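PDB 5XSJ: signal transduction histidine kinase, LytS from Clostridium beijerinckii, which probably acts as the membrane sensor kinase of a two-component system, its extracytoplasmic domain, the part seen here, pairing with the periplasmic protein XylFII to perceive D-xylose. Local coordinates for residues F36-L41 with F111-K115. Residues are numbered along the deposited sequence.
Sequences FNQYIL and FVAAK
Segments 36-41, near the C-terminal end of helix 15-42, and 111-115, in helix 104-133, have helical phi/psi throughout; in the first, Ile40 N bonds Phe36 O at 3.0 Å and Leu41 N bonds Asn37 O at 3.1 Å. They run antiparallel (signed crossing angle -163°). Their axes come no closer than 11.8 Å, so large side chains must fill the gap. In register are Asn37 CA with Phe111 CA, 8.5 Å apart, and Phe36 CA with Ala114 CA, 9.2 Å.

The principal bump is Phe111, a knob in the hole formed by Phe36, Asn37, Ile40 and Leu41. Its CA-to-CB bond points sideways, but chi1 t (-165°) with chi2 21° carries the ring across. Ile40 (m, m) lays CG2 over one face, 3.9 Å from the ring centroid and 23° off the normal, a CH-pi contact; Leu41 CD2 lies at the edge, 4.3 Å from Phe111 CZ. Phe36 (t, chi2 75°) points toward the opposing helix: its CE2 meets Phe111 CE1 at 3.5 Å, ring planes inclined 72° and centroids 5.6 Å apart, and the methyl Ala114 CB at 3.8 Å. Ser91, Thr94 and Ile95 of helix 73-99 also pack against Phe36, as in the interior of an antiparallel four-helix bundle.

Asn37 (chi1 -75°, m; chi2 -20°), its CA-to-CB bond sideways, brings OD1 to 3.7 Å from Phe111 CE1. Lys115, extended through chi2 and chi3 and turned at its end by chi4 (m), donates from NZ to Asn37 OD1 at 3.0 Å. Apolar packing thus runs into a polar edge where Asn37, Leu41 and Lys115 touch the XylFII chain; Asn37 serves in both, its neutral amide holding the lysine by a hydrogen bond.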
ATOM      1  N   PHE B  36      12.320 -16.465   7.055  1.00 28.51           N
ATOM      2  CA  PHE B  36      11.025 -16.546   7.742  1.00 28.33           C
ATOM      3  C   PHE B  36       9.883 -16.863   6.772  1.00 30.43           C
ATOM      4  O   PHE B  36       9.122 -17.798   6.990  1.00 29.87           O
ATOM      5  CB  PHE B  36      10.741 -15.229   8.480  1.00 25.65           C
ATOM      6  CG  PHE B  36       9.326 -15.088   8.967  1.00 27.15           C
ATOM      7  CD1 PHE B  36       8.880 -15.797  10.072  1.00 27.62           C
ATOM      8  CD2 PHE B  36       8.445 -14.219   8.335  1.00 28.14           C
ATOM      9  CE1 PHE B  36       7.579 -15.658  10.536  1.00 27.12           C
ATOM     10  CE2 PHE B  36       7.142 -14.073   8.793  1.00 28.61           C
ATOM     11  CZ  PHE B  36       6.705 -14.793   9.894  1.00 29.05           C
ATOM     12  N   ASN B  37       9.774 -16.066   5.707  1.00 30.06           N
ATOM     13  CA  ASN B  37       8.781 -16.280   4.659  1.00 32.33           C
ATOM     14  C   ASN B  37       8.819 -17.700   4.100  1.00 31.75           C
ATOM     15  O   ASN B  37       7.796 -18.387   4.039  1.00 33.49           O
ATOM     16  CB  ASN B  37       8.989 -15.280   3.521  1.00 30.43           C
ATOM     17  CG  ASN B  37       8.520 -13.866   3.874  1.00 33.56           C
ATOM     18  OD1 ASN B  37       7.717 -13.666   4.786  1.00 32.87           O
ATOM     19  ND2 ASN B  37       9.016 -12.884   3.136  1.00 30.11           N
ATOM     20  N   GLN B  38      10.000 -18.143   3.691  1.00 31.92           N
ATOM     21  CA  GLN B  38      10.150 -19.499   3.157  1.00 33.58           C
ATOM     22  C   GLN B  38       9.764 -20.552   4.172  1.00 33.81           C
ATOM     23  O   GLN B  38       9.176 -21.571   3.814  1.00 37.58           O
ATOM     24  CB  GLN B  38      11.584 -19.740   2.685  1.00 33.82           C
ATOM     25  CG  GLN B  38      11.984 -18.875   1.481  1.00 33.95           C
ATOM     26  CD  GLN B  38      13.456 -19.019   1.158  1.00 39.71           C
ATOM     27  OE1 GLN B  38      13.935 -20.114   0.848  1.00 44.30           O
ATOM     28  NE2 GLN B  38      14.195 -17.926   1.283  1.00 37.41           N
ATOM     29  N   TYR B  39      10.081 -20.314   5.441  1.00 30.63           N
ATOM     30  CA  TYR B  39       9.744 -21.293   6.466  1.00 30.95           C
ATOM     31  C   TYR B  39       8.237 -21.457   6.610  1.00 34.19           C
ATOM     32  O   TYR B  39       7.736 -22.580   6.637  1.00 33.64           O
ATOM     33  CB  TYR B  39      10.341 -20.916   7.816  1.00 31.45           C
ATOM     34  CG  TYR B  39       9.976 -21.906   8.904  1.00 31.52           C
ATOM     35  CD1 TYR B  39      10.426 -23.230   8.845  1.00 33.82           C
ATOM     36  CD2 TYR B  39       9.182 -21.532   9.975  1.00 31.18           C
ATOM     37  CE1 TYR B  39      10.091 -24.156   9.835  1.00 34.87           C
ATOM     38  CE2 TYR B  39       8.842 -22.446  10.977  1.00 34.49           C
ATOM     39  CZ  TYR B  39       9.304 -23.757  10.897  1.00 36.92           C
ATOM     40  OH  TYR B  39       8.983 -24.657  11.885  1.00 38.14           O
ATOM     41  N   ILE B  40       7.517 -20.339   6.699  1.00 32.43           N
ATOM     42  CA  ILE B  40       6.064 -20.386   6.825  1.00 33.59           C
ATOM     43  C   ILE B  40       5.415 -21.045   5.603  1.00 35.11           C
ATOM     44  O   ILE B  40       4.391 -21.720   5.728  1.00 36.95           O
ATOM     45  CB  ILE B  40       5.460 -18.959   7.017  1.00 33.29           C
ATOM     46  CG1 ILE B  40       5.976 -18.328   8.312  1.00 30.78           C
ATOM     47  CG2 ILE B  40       3.925 -18.997   7.010  1.00 34.37           C
ATOM     48  CD1 ILE B  40       5.887 -19.264   9.529  1.00 32.75           C
ATOM     49  N   LEU B  41       6.017 -20.860   4.426  1.00 34.75           N
ATOM     50  CA  LEU B  41       5.448 -21.399   3.194  1.00 36.62           C
ATOM     51  C   LEU B  41       5.777 -22.865   2.934  1.00 38.74           C
ATOM     52  O   LEU B  41       5.078 -23.506   2.157  1.00 42.10           O
ATOM     53  CB  LEU B  41       5.898 -20.582   1.983  1.00 36.53           C
ATOM     54  CG  LEU B  41       5.402 -19.138   1.833  1.00 37.48           C
ATOM     55  CD1 LEU B  41       5.418 -18.754   0.361  1.00 38.66           C
ATOM     56  CD2 LEU B  41       4.020 -18.954   2.431  1.00 36.23           C
ATOM     57  N   PHE B 111       1.544 -12.489  10.192  1.00 31.21           N
ATOM     58  CA  PHE B 111       2.372 -12.805   9.037  1.00 32.69           C
ATOM     59  C   PHE B 111       2.604 -11.542   8.216  1.00 31.04           C
ATOM     60  O   PHE B 111       3.728 -11.232   7.825  1.00 31.33           O
ATOM     61  CB  PHE B 111       1.692 -13.889   8.193  1.00 32.56           C
ATOM     62  CG  PHE B 111       2.592 -14.549   7.197  1.00 33.61           C
ATOM     63  CD1 PHE B 111       3.967 -14.514   7.345  1.00 32.48           C
ATOM     64  CD2 PHE B 111       2.053 -15.210   6.101  1.00 33.63           C
ATOM     65  CE1 PHE B 111       4.801 -15.141   6.422  1.00 33.34           C
ATOM     66  CE2 PHE B 111       2.874 -15.836   5.185  1.00 33.11           C
ATOM     67  CZ  PHE B 111       4.252 -15.800   5.343  1.00 34.98           C
ATOM     68  N   VAL B 112       1.514 -10.826   7.961  1.00 32.01           N
ATOM     69  CA  VAL B 112       1.552  -9.537   7.290  1.00 31.60           C
ATOM     70  C   VAL B 112       2.342  -8.498   8.080  1.00 29.27           C
ATOM     71  O   VAL B 112       3.202  -7.811   7.520  1.00 27.87           O
ATOM     72  CB  VAL B 112       0.117  -9.019   7.044  1.00 34.17           C
ATOM     73  CG1 VAL B 112       0.128  -7.549   6.673  1.00 31.75           C
ATOM     74  CG2 VAL B 112      -0.535  -9.841   5.951  1.00 36.78           C
ATOM     75  N   ALA B 113       2.061  -8.378   9.374  1.00 28.80           N
ATOM     76  CA  ALA B 113       2.762  -7.376  10.189  1.00 29.24           C
ATOM     77  C   ALA B 113       4.275  -7.602  10.175  1.00 29.00           C
ATOM     78  O   ALA B 113       5.041  -6.650  10.057  1.00 29.26           O
ATOM     79  CB  ALA B 113       2.237  -7.372  11.623  1.00 27.95           C
ATOM     80  N   ALA B 114       4.707  -8.855  10.252  1.00 29.41           N
ATOM     81  CA  ALA B 114       6.139  -9.160  10.191  1.00 29.39           C
ATOM     82  C   ALA B 114       6.791  -8.612   8.922  1.00 28.50           C
ATOM     83  O   ALA B 114       7.878  -8.043   8.979  1.00 28.52           O
ATOM     84  CB  ALA B 114       6.364 -10.662  10.297  1.00 27.08           C
ATOM     85  N   LYS B 115       6.133  -8.775   7.773  1.00 30.42           N
ATOM     86  CA  LYS B 115       6.633  -8.193   6.516  1.00 29.42           C
ATOM     87  C   LYS B 115       6.676  -6.681   6.587  1.00 29.18           C
ATOM     88  O   LYS B 115       7.656  -6.053   6.177  1.00 30.93           O
ATOM     89  CB  LYS B 115       5.753  -8.572   5.327  1.00 31.06           C
ATOM     90  CG  LYS B 115       5.468 -10.060   5.150  1.00 38.10           C
ATOM     91  CD  LYS B 115       4.377 -10.246   4.074  1.00 38.80           C
ATOM     92  CE  LYS B 115       4.045 -11.698   3.869  1.00 40.65           C
ATOM     93  NZ  LYS B 115       5.307 -12.434   3.564  1.00 42.60           N
TER